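Local atomic coordinates of 26S proteasome regulatory subunit rpn10 (Schizosaccharomyces pombe, PDB entry 2X5N), a protein that protects ubiquitin chains from disassembly by deubiquitinating enzymes as a subunit of the 26S proteasome, and so promotes protein degradation. Residues I138-L146 and H166-L177; A84-Q94 and I109-E119. One frame throughout, in Å; residues are numbered along the deposited sequence.

Interaction 1 of 2, residues I138-L146 and H166-L177; sequences IDIIHIGEL and HLVSIPPSPQLL
The parallel pairing of strands 138-143 and 166-170 forms one border of the central sheet of this von Willebrand A domain, with 166-170 as the outermost strand. Ile140 N donates to His166 O and His142 N to Val168 O, while Val168 N and Ile170 N return bonds to Ile140 O and His142 O; that from Val168 N to Ile140 O spans 2.8 Å and is almost straight. Asp139 and His166 are bridged neighbours whose side chains run alongside each other. His166 ND1 reaches Asp139 OD1 at 2.7 Å, within the imidazole plane but 34° out of the carboxylate plane, on its syn side. On the other face, Ile140 CG2 meets Leu167 CD1 at 3.9 Å, branched carbon chains suited to the cover given by helix 151-159. In the Ser169 conformer described here, a water joins His142 ND1 (2.7 Å) to Ser169 OG (2.8 Å), lying at the imidazole edge. Farther along, Ile143 CG1 stands between its backbone N and carbonyl carbon (chi1 69°), leaving CG2 turned to Leu177 CD1, 3.8 Å away. Gly144 has a positive phi at which a CB would strike the preceding carbonyl O, so glycine suits this backbone position. Because Asp139 OD2 also forms a salt bridge with Arg108, each carboxylate oxygen has its own partner, which probably favours the ionised form and would polarise the His166 ring.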
loop_
_atom_site.group_PDB
_atom_site.type_symbol
_atom_site.label_atom_id
_atom_site.label_comp_id
_atom_site.label_asym_id
_atom_site.label_seq_id
_atom_site.Cartn_x
_atom_site.Cartn_y
_atom_site.Cartn_z
ATOM N N ILE A 138 6.605 5.000 4.036
ATOM C CA ILE A 138 5.783 3.832 3.794
ATOM C C ILE A 138 4.750 3.661 4.901
ATOM O O ILE A 138 5.048 3.835 6.090
ATOM C CB ILE A 138 6.635 2.565 3.609
ATOM C CG1 ILE A 138 5.739 1.346 3.325
ATOM C CG2 ILE A 138 7.569 2.349 4.801
ATOM C CD1 ILE A 138 6.413 0.238 2.579
ATOM N N ASP A 139 3.544 3.326 4.471
ATOM C CA ASP A 139 2.470 2.871 5.334
ATOM C C ASP A 139 2.126 1.444 4.945
ATOM O O ASP A 139 2.064 1.106 3.768
ATOM C CB ASP A 139 1.237 3.751 5.178
ATOM C CG ASP A 139 1.538 5.183 5.436
ATOM O OD1 ASP A 139 2.180 5.468 6.468
ATOM O OD2 ASP A 139 1.130 6.021 4.606
ATOM N N ILE A 140 1.896 0.615 5.947
ATOM C CA ILE A 140 1.477 -0.760 5.708
ATOM C C ILE A 140 0.145 -0.999 6.381
ATOM O O ILE A 140 -0.028 -0.677 7.548
ATOM C CB ILE A 140 2.491 -1.763 6.249
ATOM C CG1 ILE A 140 3.816 -1.635 5.483
ATOM C CG2 ILE A 140 1.957 -3.171 6.162
ATOM C CD1 ILE A 140 4.942 -2.479 6.051
ATOM N N ILE A 141 -0.790 -1.566 5.625
ATOM C CA ILE A 141 -2.099 -1.996 6.138
ATOM C C ILE A 141 -1.994 -3.513 6.221
ATOM O O ILE A 141 -1.922 -4.186 5.201
ATOM C CB ILE A 141 -3.231 -1.580 5.203
ATOM C CG1 ILE A 141 -3.294 -0.047 5.114
ATOM C CG2 ILE A 141 -4.551 -2.161 5.704
ATOM C CD1 ILE A 141 -4.028 0.495 3.889
ATOM N N HIS A 142 -1.945 -4.028 7.447
ATOM C CA HIS A 142 -1.710 -5.438 7.701
ATOM C C HIS A 142 -3.020 -6.084 8.155
ATOM O O HIS A 142 -3.622 -5.642 9.144
ATOM C CB HIS A 142 -0.634 -5.570 8.778
ATOM C CG HIS A 142 -0.074 -6.952 8.902
ATOM N ND1 HIS A 142 0.590 -7.378 10.028
ATOM C CD2 HIS A 142 -0.042 -7.990 8.030
ATOM C CE1 HIS A 142 0.991 -8.628 9.855
ATOM N NE2 HIS A 142 0.617 -9.022 8.649
ATOM N N ILE A 143 -3.449 -7.109 7.424
ATOM C CA ILE A 143 -4.675 -7.837 7.734
ATOM C C ILE A 143 -4.406 -9.339 7.727
ATOM O O ILE A 143 -3.385 -9.792 7.206
ATOM C CB ILE A 143 -5.805 -7.488 6.719
ATOM C CG1 ILE A 143 -5.520 -8.038 5.336
ATOM C CG2 ILE A 143 -6.073 -5.989 6.760
ATOM C CD1 ILE A 143 -6.650 -7.800 4.371
ATOM N N GLY A 144 -5.331 -10.093 8.302
ATOM C CA GLY A 144 -5.282 -11.541 8.234
ATOM C C GLY A 144 -4.737 -12.170 9.484
ATOM O O GLY A 144 -5.232 -11.918 10.586
ATOM N N GLU A 145 -3.699 -12.969 9.296
ATOM C CA GLU A 145 -2.932 -13.504 10.400
ATOM C C GLU A 145 -1.994 -12.393 10.887
ATOM O O GLU A 145 -1.174 -11.841 10.114
ATOM C CB GLU A 145 -2.148 -14.727 9.926
ATOM C CG GLU A 145 -3.036 -15.895 9.515
ATOM C CD GLU A 145 -3.936 -15.605 8.310
ATOM O OE1 GLU A 145 -5.125 -15.997 8.409
ATOM O OE2 GLU A 145 -3.470 -15.003 7.283
ATOM N N LEU A 146 -2.148 -12.026 12.152
ATOM C CA LEU A 146 -1.409 -10.911 12.725
ATOM C C LEU A 146 -0.576 -11.390 13.900
ATOM O O LEU A 146 0.273 -10.656 14.406
ATOM C CB LEU A 146 -2.374 -9.818 13.187
ATOM C CG LEU A 146 -3.305 -9.232 12.123
ATOM C CD1 LEU A 146 -4.324 -8.302 12.761
ATOM C CD2 LEU A 146 -2.515 -8.508 11.047
ATOM N N HIS A 166 3.709 4.451 8.937
ATOM C CA HIS A 166 2.662 3.899 9.799
ATOM C C HIS A 166 2.413 2.436 9.527
ATOM O O HIS A 166 2.437 2.003 8.381
ATOM C CB HIS A 166 1.326 4.649 9.617
ATOM C CG HIS A 166 1.473 6.121 9.758
ATOM N ND1 HIS A 166 1.891 6.931 8.728
ATOM C CD2 HIS A 166 1.311 6.925 10.830
ATOM C CE1 HIS A 166 1.975 8.177 9.158
ATOM N NE2 HIS A 166 1.620 8.202 10.431
ATOM N N LEU A 167 2.166 1.706 10.600
ATOM C CA LEU A 167 1.655 0.349 10.527
ATOM C C LEU A 167 0.237 0.364 11.074
ATOM O O LEU A 167 0.012 0.726 12.241
ATOM C CB LEU A 167 2.525 -0.593 11.344
ATOM C CG LEU A 167 2.017 -2.031 11.404
ATOM C CD1 LEU A 167 1.936 -2.674 10.042
ATOM C CD2 LEU A 167 2.921 -2.835 12.317
ATOM N N VAL A 168 -0.709 -0.015 10.226
ATOM C CA VAL A 168 -2.122 -0.072 10.585
ATOM C C VAL A 168 -2.484 -1.562 10.514
ATOM O O VAL A 168 -2.516 -2.160 9.431
ATOM C CB VAL A 168 -2.993 0.758 9.629
ATOM C CG1 VAL A 168 -4.489 0.592 9.941
ATOM C CG2 VAL A 168 -2.558 2.235 9.663
ATOM N N SER A 169 -2.792 -2.160 11.661
ATOM C CA SER A 169 -3.022 -3.598 11.755
ATOM C C SER A 169 -4.475 -3.792 12.128
ATOM O O SER A 169 -4.894 -3.314 13.176
ATOM C CB SER A 169 -2.124 -4.189 12.845
ATOM O OG SER A 169 -0.765 -3.960 12.566
ATOM N N ILE A 170 -5.228 -4.509 11.296
ATOM C CA ILE A 170 -6.662 -4.618 11.512
ATOM C C ILE A 170 -7.043 -6.080 11.501
ATOM O O ILE A 170 -6.948 -6.719 10.467
ATOM C CB ILE A 170 -7.441 -3.951 10.385
ATOM C CG1 ILE A 170 -7.059 -2.472 10.257
ATOM C CG2 ILE A 170 -8.944 -4.099 10.612
ATOM C CD1 ILE A 170 -7.396 -1.642 11.461
ATOM N N PRO A 171 -7.437 -6.627 12.653
ATOM C CA PRO A 171 -7.965 -7.984 12.706
ATOM C C PRO A 171 -9.240 -8.264 11.969
ATOM O O PRO A 171 -9.960 -7.310 11.678
ATOM C CB PRO A 171 -7.971 -8.375 14.190
ATOM C CG PRO A 171 -7.524 -7.151 14.934
ATOM C CD PRO A 171 -7.420 -5.984 13.974
ATOM N N PRO A 172 -9.581 -9.535 11.761
ATOM C CA PRO A 172 -10.904 -9.837 11.241
ATOM C C PRO A 172 -12.047 -9.219 12.006
ATOM O O PRO A 172 -11.933 -9.231 13.207
ATOM C CB PRO A 172 -10.912 -11.359 11.077
ATOM C CG PRO A 172 -9.462 -11.752 11.051
ATOM C CD PRO A 172 -8.757 -10.744 11.914
ATOM N N SER A 173 -13.098 -8.705 11.391
ATOM C CA SER A 173 -14.209 -8.196 12.164
ATOM C C SER A 173 -15.413 -8.088 11.273
ATOM O O SER A 173 -15.288 -8.233 10.060
ATOM C CB SER A 173 -13.873 -6.844 12.794
ATOM O OG SER A 173 -14.242 -5.760 11.968
ATOM N N PRO A 174 -16.592 -7.881 11.883
ATOM C CA PRO A 174 -17.781 -7.488 11.132
ATOM C C PRO A 174 -17.870 -6.180 10.374
ATOM O O PRO A 174 -18.742 -5.953 9.530
ATOM C CB PRO A 174 -18.967 -7.906 12.012
ATOM C CG PRO A 174 -18.330 -8.323 13.357
ATOM C CD PRO A 174 -16.877 -7.917 13.324
ATOM N N GLN A 175 -16.956 -5.289 10.750
ATOM C CA GLN A 175 -16.940 -3.933 10.208
ATOM C C GLN A 175 -16.121 -3.917 8.928
ATOM O O GLN A 175 -15.439 -4.872 8.616
ATOM C CB GLN A 175 -16.409 -2.935 11.237
ATOM C CG GLN A 175 -17.291 -2.885 12.499
ATOM C CD GLN A 175 -17.100 -1.636 13.337
ATOM O OE1 GLN A 175 -16.171 -0.861 13.130
ATOM N NE2 GLN A 175 -17.989 -1.439 14.303
ATOM N N LEU A 176 -16.203 -2.824 8.189
ATOM C CA LEU A 176 -15.558 -2.738 6.891
ATOM C C LEU A 176 -14.143 -2.220 6.991
ATOM O O LEU A 176 -13.882 -1.223 7.672
ATOM C CB LEU A 176 -16.340 -1.818 5.972
ATOM C CG LEU A 176 -17.803 -2.225 5.748
ATOM C CD1 LEU A 176 -18.442 -1.340 4.698
ATOM C CD2 LEU A 176 -17.902 -3.693 5.353
ATOM N N LEU A 177 -13.224 -2.894 6.314
ATOM C CA LEU A 177 -11.831 -2.500 6.377
ATOM C C LEU A 177 -11.629 -1.047 5.991
ATOM O O LEU A 177 -10.859 -0.334 6.623
ATOM C CB LEU A 177 -11.012 -3.414 5.468
ATOM C CG LEU A 177 -9.489 -3.160 5.418
ATOM C CD1 LEU A 177 -8.848 -3.336 6.793
ATOM C CD2 LEU A 177 -8.839 -4.053 4.403
HETATM O O HOH W 1 0.817 -6.257 12.501
#

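Interaction 2 of 2, residues A84-Q94 and I109-E119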
loop_
_atom_site.group_PDB
_atom_site.type_symbol
_atom_site.label_atom_id
_atom_site.label_comp_id
_atom_site.label_asym_id
_atom_site.label_seq_id
_atom_site.Cartn_x
_atom_site.Cartn_y
_atom_site.Cartn_z
ATOM N N ALA A 84 2.624 -13.880 -2.729
ATOM C CA ALA A 84 2.957 -12.475 -2.567
ATOM C C ALA A 84 4.464 -12.315 -2.476
ATOM O O ALA A 84 5.146 -13.119 -1.831
ATOM C CB ALA A 84 2.302 -11.935 -1.324
ATOM N N LYS A 85 4.952 -11.231 -3.067
ATOM C CA LYS A 85 6.371 -10.913 -3.091
ATOM C C LYS A 85 6.560 -9.507 -2.557
ATOM O O LYS A 85 6.777 -8.566 -3.313
ATOM C CB LYS A 85 6.871 -10.983 -4.527
ATOM C CG LYS A 85 6.570 -12.310 -5.207
ATOM C CD LYS A 85 7.423 -13.390 -4.633
ATOM C CE LYS A 85 7.240 -14.694 -5.391
ATOM N NZ LYS A 85 8.250 -15.692 -4.945
ATOM N N PHE A 86 6.495 -9.380 -1.238
ATOM C CA PHE A 86 6.496 -8.080 -0.577
ATOM C C PHE A 86 7.752 -7.253 -0.886
ATOM O O PHE A 86 7.664 -6.109 -1.349
ATOM C CB PHE A 86 6.355 -8.259 0.933
ATOM C CG PHE A 86 6.442 -6.970 1.690
ATOM C CD1 PHE A 86 5.374 -6.088 1.727
ATOM C CD2 PHE A 86 7.596 -6.626 2.379
ATOM C CE1 PHE A 86 5.464 -4.878 2.413
ATOM C CE2 PHE A 86 7.681 -5.431 3.080
ATOM C CZ PHE A 86 6.616 -4.569 3.092
ATOM N N GLY A 87 8.931 -7.828 -0.653
ATOM C CA GLY A 87 10.162 -7.075 -0.864
ATOM C C GLY A 87 10.375 -6.684 -2.326
ATOM O O GLY A 87 10.771 -5.566 -2.633
ATOM N N ASP A 88 10.134 -7.612 -3.243
ATOM C CA ASP A 88 10.207 -7.265 -4.661
ATOM C C ASP A 88 9.261 -6.114 -4.964
ATOM O O ASP A 88 9.599 -5.209 -5.723
ATOM C CB ASP A 88 9.835 -8.454 -5.554
ATOM C CG ASP A 88 10.912 -9.506 -5.640
ATOM O OD1 ASP A 88 12.079 -9.254 -5.311
ATOM O OD2 ASP A 88 10.595 -10.605 -6.113
ATOM N N GLY A 89 8.054 -6.146 -4.387
ATOM C CA GLY A 89 7.079 -5.094 -4.627
ATOM C C GLY A 89 7.556 -3.728 -4.158
ATOM O O GLY A 89 7.428 -2.754 -4.901
ATOM N N ILE A 90 8.076 -3.621 -2.947
ATOM C CA ILE A 90 8.463 -2.303 -2.485
ATOM C C ILE A 90 9.748 -1.821 -3.173
ATOM O O ILE A 90 9.990 -0.620 -3.240
ATOM C CB ILE A 90 8.575 -2.215 -0.951
ATOM C CG1 ILE A 90 9.646 -3.170 -0.438
ATOM C CG2 ILE A 90 7.221 -2.493 -0.290
ATOM C CD1 ILE A 90 9.940 -3.020 1.070
ATOM N N GLN A 91 10.547 -2.735 -3.725
ATOM C CA GLN A 91 11.678 -2.317 -4.559
ATOM C C GLN A 91 11.222 -1.793 -5.924
ATOM O O GLN A 91 11.655 -0.730 -6.366
ATOM C CB GLN A 91 12.664 -3.467 -4.703
ATOM C CG GLN A 91 13.388 -3.779 -3.436
ATOM C CD GLN A 91 14.437 -4.844 -3.616
ATOM O OE1 GLN A 91 14.362 -5.667 -4.529
ATOM N NE2 GLN A 91 15.437 -4.835 -2.737
ATOM N N ILE A 92 10.326 -2.526 -6.584
ATOM C CA ILE A 92 9.794 -2.091 -7.863
ATOM C C ILE A 92 9.051 -0.761 -7.708
ATOM O O ILE A 92 9.121 0.115 -8.571
ATOM C CB ILE A 92 8.910 -3.174 -8.470
ATOM C CG1 ILE A 92 9.761 -4.388 -8.888
ATOM C CG2 ILE A 92 8.126 -2.652 -9.667
ATOM C CD1 ILE A 92 8.952 -5.636 -9.199
ATOM N N ALA A 93 8.346 -0.592 -6.586
ATOM C CA ALA A 93 7.647 0.660 -6.323
ATOM C C ALA A 93 8.618 1.816 -6.246
ATOM O O ALA A 93 8.337 2.912 -6.723
ATOM C CB ALA A 93 6.858 0.556 -5.027
ATOM N N GLN A 94 9.768 1.608 -5.608
ATOM C CA GLN A 94 10.778 2.664 -5.572
ATOM C C GLN A 94 11.305 3.007 -6.964
ATOM O O GLN A 94 11.531 4.180 -7.278
ATOM C CB GLN A 94 11.915 2.267 -4.654
ATOM C CG GLN A 94 11.480 2.333 -3.195
ATOM C CD GLN A 94 12.581 1.910 -2.277
ATOM O OE1 GLN A 94 13.532 2.672 -2.029
ATOM N NE2 GLN A 94 12.477 0.697 -1.741
ATOM N N ILE A 109 5.014 4.979 -0.340
ATOM C CA ILE A 109 4.394 3.703 -0.661
ATOM C C ILE A 109 3.312 3.424 0.371
ATOM O O ILE A 109 3.546 3.580 1.562
ATOM C CB ILE A 109 5.445 2.558 -0.617
ATOM C CG1 ILE A 109 6.475 2.800 -1.719
ATOM C CG2 ILE A 109 4.752 1.197 -0.735
ATOM C CD1 ILE A 109 7.659 1.867 -1.650
ATOM N N VAL A 110 2.128 3.000 -0.082
ATOM C CA VAL A 110 1.091 2.452 0.818
ATOM C C VAL A 110 0.853 1.016 0.375
ATOM O O VAL A 110 0.428 0.805 -0.745
ATOM C CB VAL A 110 -0.223 3.262 0.781
ATOM C CG1 VAL A 110 -1.260 2.603 1.672
ATOM C CG2 VAL A 110 0.049 4.671 1.255
ATOM N N ALA A 111 1.192 0.049 1.225
ATOM C CA ALA A 111 1.128 -1.349 0.853
ATOM C C ALA A 111 0.194 -2.130 1.759
ATOM O O ALA A 111 0.250 -1.999 2.989
ATOM C CB ALA A 111 2.521 -1.985 0.919
ATOM N N PHE A 112 -0.597 -2.995 1.146
ATOM C CA PHE A 112 -1.424 -3.948 1.855
ATOM C C PHE A 112 -0.695 -5.282 1.968
ATOM O O PHE A 112 -0.114 -5.761 0.998
ATOM C CB PHE A 112 -2.716 -4.189 1.094
ATOM C CG PHE A 112 -3.652 -3.023 1.060
ATOM C CD1 PHE A 112 -4.740 -2.964 1.925
ATOM C CD2 PHE A 112 -3.464 -1.982 0.150
ATOM C CE1 PHE A 112 -5.635 -1.911 1.871
ATOM C CE2 PHE A 112 -4.359 -0.926 0.099
ATOM C CZ PHE A 112 -5.454 -0.898 0.951
ATOM N N VAL A 113 -0.738 -5.880 3.157
ATOM C CA VAL A 113 -0.189 -7.200 3.374
ATOM C C VAL A 113 -1.258 -8.065 4.036
ATOM O O VAL A 113 -1.678 -7.810 5.166
ATOM C CB VAL A 113 1.059 -7.134 4.279
ATOM C CG1 VAL A 113 1.552 -8.567 4.611
ATOM C CG2 VAL A 113 2.158 -6.305 3.610
ATOM N N GLY A 114 -1.704 -9.082 3.303
ATOM C CA GLY A 114 -2.674 -10.056 3.795
ATOM C C GLY A 114 -2.165 -11.466 3.644
ATOM O O GLY A 114 -2.943 -12.423 3.672
ATOM N N SER A 115 -0.848 -11.590 3.562
ATOM C CA SER A 115 -0.183 -12.849 3.281
ATOM C C SER A 115 1.140 -12.886 4.036
ATOM O O SER A 115 1.728 -11.852 4.325
ATOM C CB SER A 115 0.116 -12.948 1.794
ATOM O OG SER A 115 0.761 -11.764 1.390
ATOM N N PRO A 116 1.656 -14.088 4.307
ATOM C CA PRO A 116 2.991 -14.182 4.876
ATOM C C PRO A 116 4.088 -13.447 4.147
ATOM O O PRO A 116 4.127 -13.557 2.936
ATOM C CB PRO A 116 3.197 -15.671 5.178
ATOM C CG PRO A 116 1.844 -16.272 5.091
ATOM C CD PRO A 116 1.045 -15.414 4.125
ATOM N N ILE A 117 4.938 -12.706 4.821
ATOM C CA ILE A 117 6.003 -12.011 4.100
ATOM C C ILE A 117 7.116 -12.986 3.726
ATOM O O ILE A 117 7.580 -13.749 4.555
ATOM C CB ILE A 117 6.509 -10.831 4.901
ATOM C CG1 ILE A 117 5.415 -9.762 4.922
ATOM C CG2 ILE A 117 7.801 -10.262 4.301
ATOM C CD1 ILE A 117 5.715 -8.568 5.773
ATOM N N VAL A 118 7.553 -12.972 2.471
ATOM C CA VAL A 118 8.524 -13.957 2.036
ATOM C C VAL A 118 9.913 -13.648 2.623
ATOM O O VAL A 118 10.617 -14.556 3.012
ATOM C CB VAL A 118 8.551 -14.078 0.487
ATOM C CG1 VAL A 118 8.943 -12.761 -0.163
ATOM C CG2 VAL A 118 9.481 -15.207 0.057
ATOM N N GLU A 119 10.290 -12.375 2.712
ATOM C CA GLU A 119 11.549 -11.972 3.357
ATOM C C GLU A 119 11.601 -12.355 4.833
ATOM O O GLU A 119 10.595 -12.270 5.538
ATOM C CB GLU A 119 11.746 -10.459 3.242
ATOM C CG GLU A 119 12.185 -10.007 1.852
ATOM C CD GLU A 119 11.062 -10.012 0.828
ATOM O OE1 GLU A 119 9.870 -9.927 1.182
ATOM O OE2 GLU A 119 11.370 -10.068 -0.365
HETATM O O HOH W 2 5.663 -11.598 0.508
HETATM O O HOH W 3 9.659 -10.413 -2.493
#
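Helix 86-94 packs on strand 109-113 in a buried helix-on-sheet contact, and the turn after the strand wraps around the start of the helix. The axes pass 10.0 Å apart and run nearly antiparallel (157°). Phe86, in the first turn of the helix, provides the main apolar wedge. Its CG lies opposite the backbone N across the CA-CB bond (chi1 176°), which sends the ring toward the strand, where CD1 comes within 3.7 Å of Val113 CG2 and CE1 within 4.4 Å of Ala111 CB. Ile117 CD1 lies over one face of the ring and Ile90 CG2, in the conformer given, over the opposite face, toward the rim. The small Ala111 leaves room for this large aromatic group. Farther along, Ile109 fits against the helix: its CD1 touches Ala93 CB at 3.7 Å and meets Ile90 O and Gln94 CG. Gln94 NE2 turns back to Ile90 O, while its OE1 is bonded to Asn134.

Glu119 serves the helix start. Its chain bends at chi2 (76°), bringing OE1 within 2.9 Å of Gly87 N, whose N-H meets it from above the carboxylate plane in a bent hydrogen bond, while OE2 accepts a bond from a water that accepts from Asp88 N. A carboxylate suits these N-H groups and would probably be favoured by the partial positive charge at the helix N-terminus, and Gly87 has no CB to collide with OE2. A second water accepts from Phe86 N and Val118 N. Nearby, Ala84 CB comes close to Ser115 OG in the conformer described, a hydroxyl bonded to Asp10. Apolar helix packing on a central parallel strand, with polar loops gathered at the strand's C-terminal end, is characteristic of the Rossmann-like alpha/beta fold of von Willebrand A domains.

Overall arrangement
Interactions 1 and 2 have centres about 15 Å apart and share one mixed sheet, in which strands 106-113 and 136-143 are direct neighbours. Along the chain they come in series: both segments of interaction 2 precede both segments of interaction 1 in the sequence. Their junction is backbone pairing, with Ile141 N 2.9 Å from Ala111 O and Asp139 O equally far from Ala111 N, reinforced by packing of Ile141 CD1 on Phe112 CE1. Interaction 2 lays a helix on an inner strand, whereas interaction 1 completes the sheet at its border. Together they carry a single layered core from the middle of the von Willebrand A domain to its outermost strand.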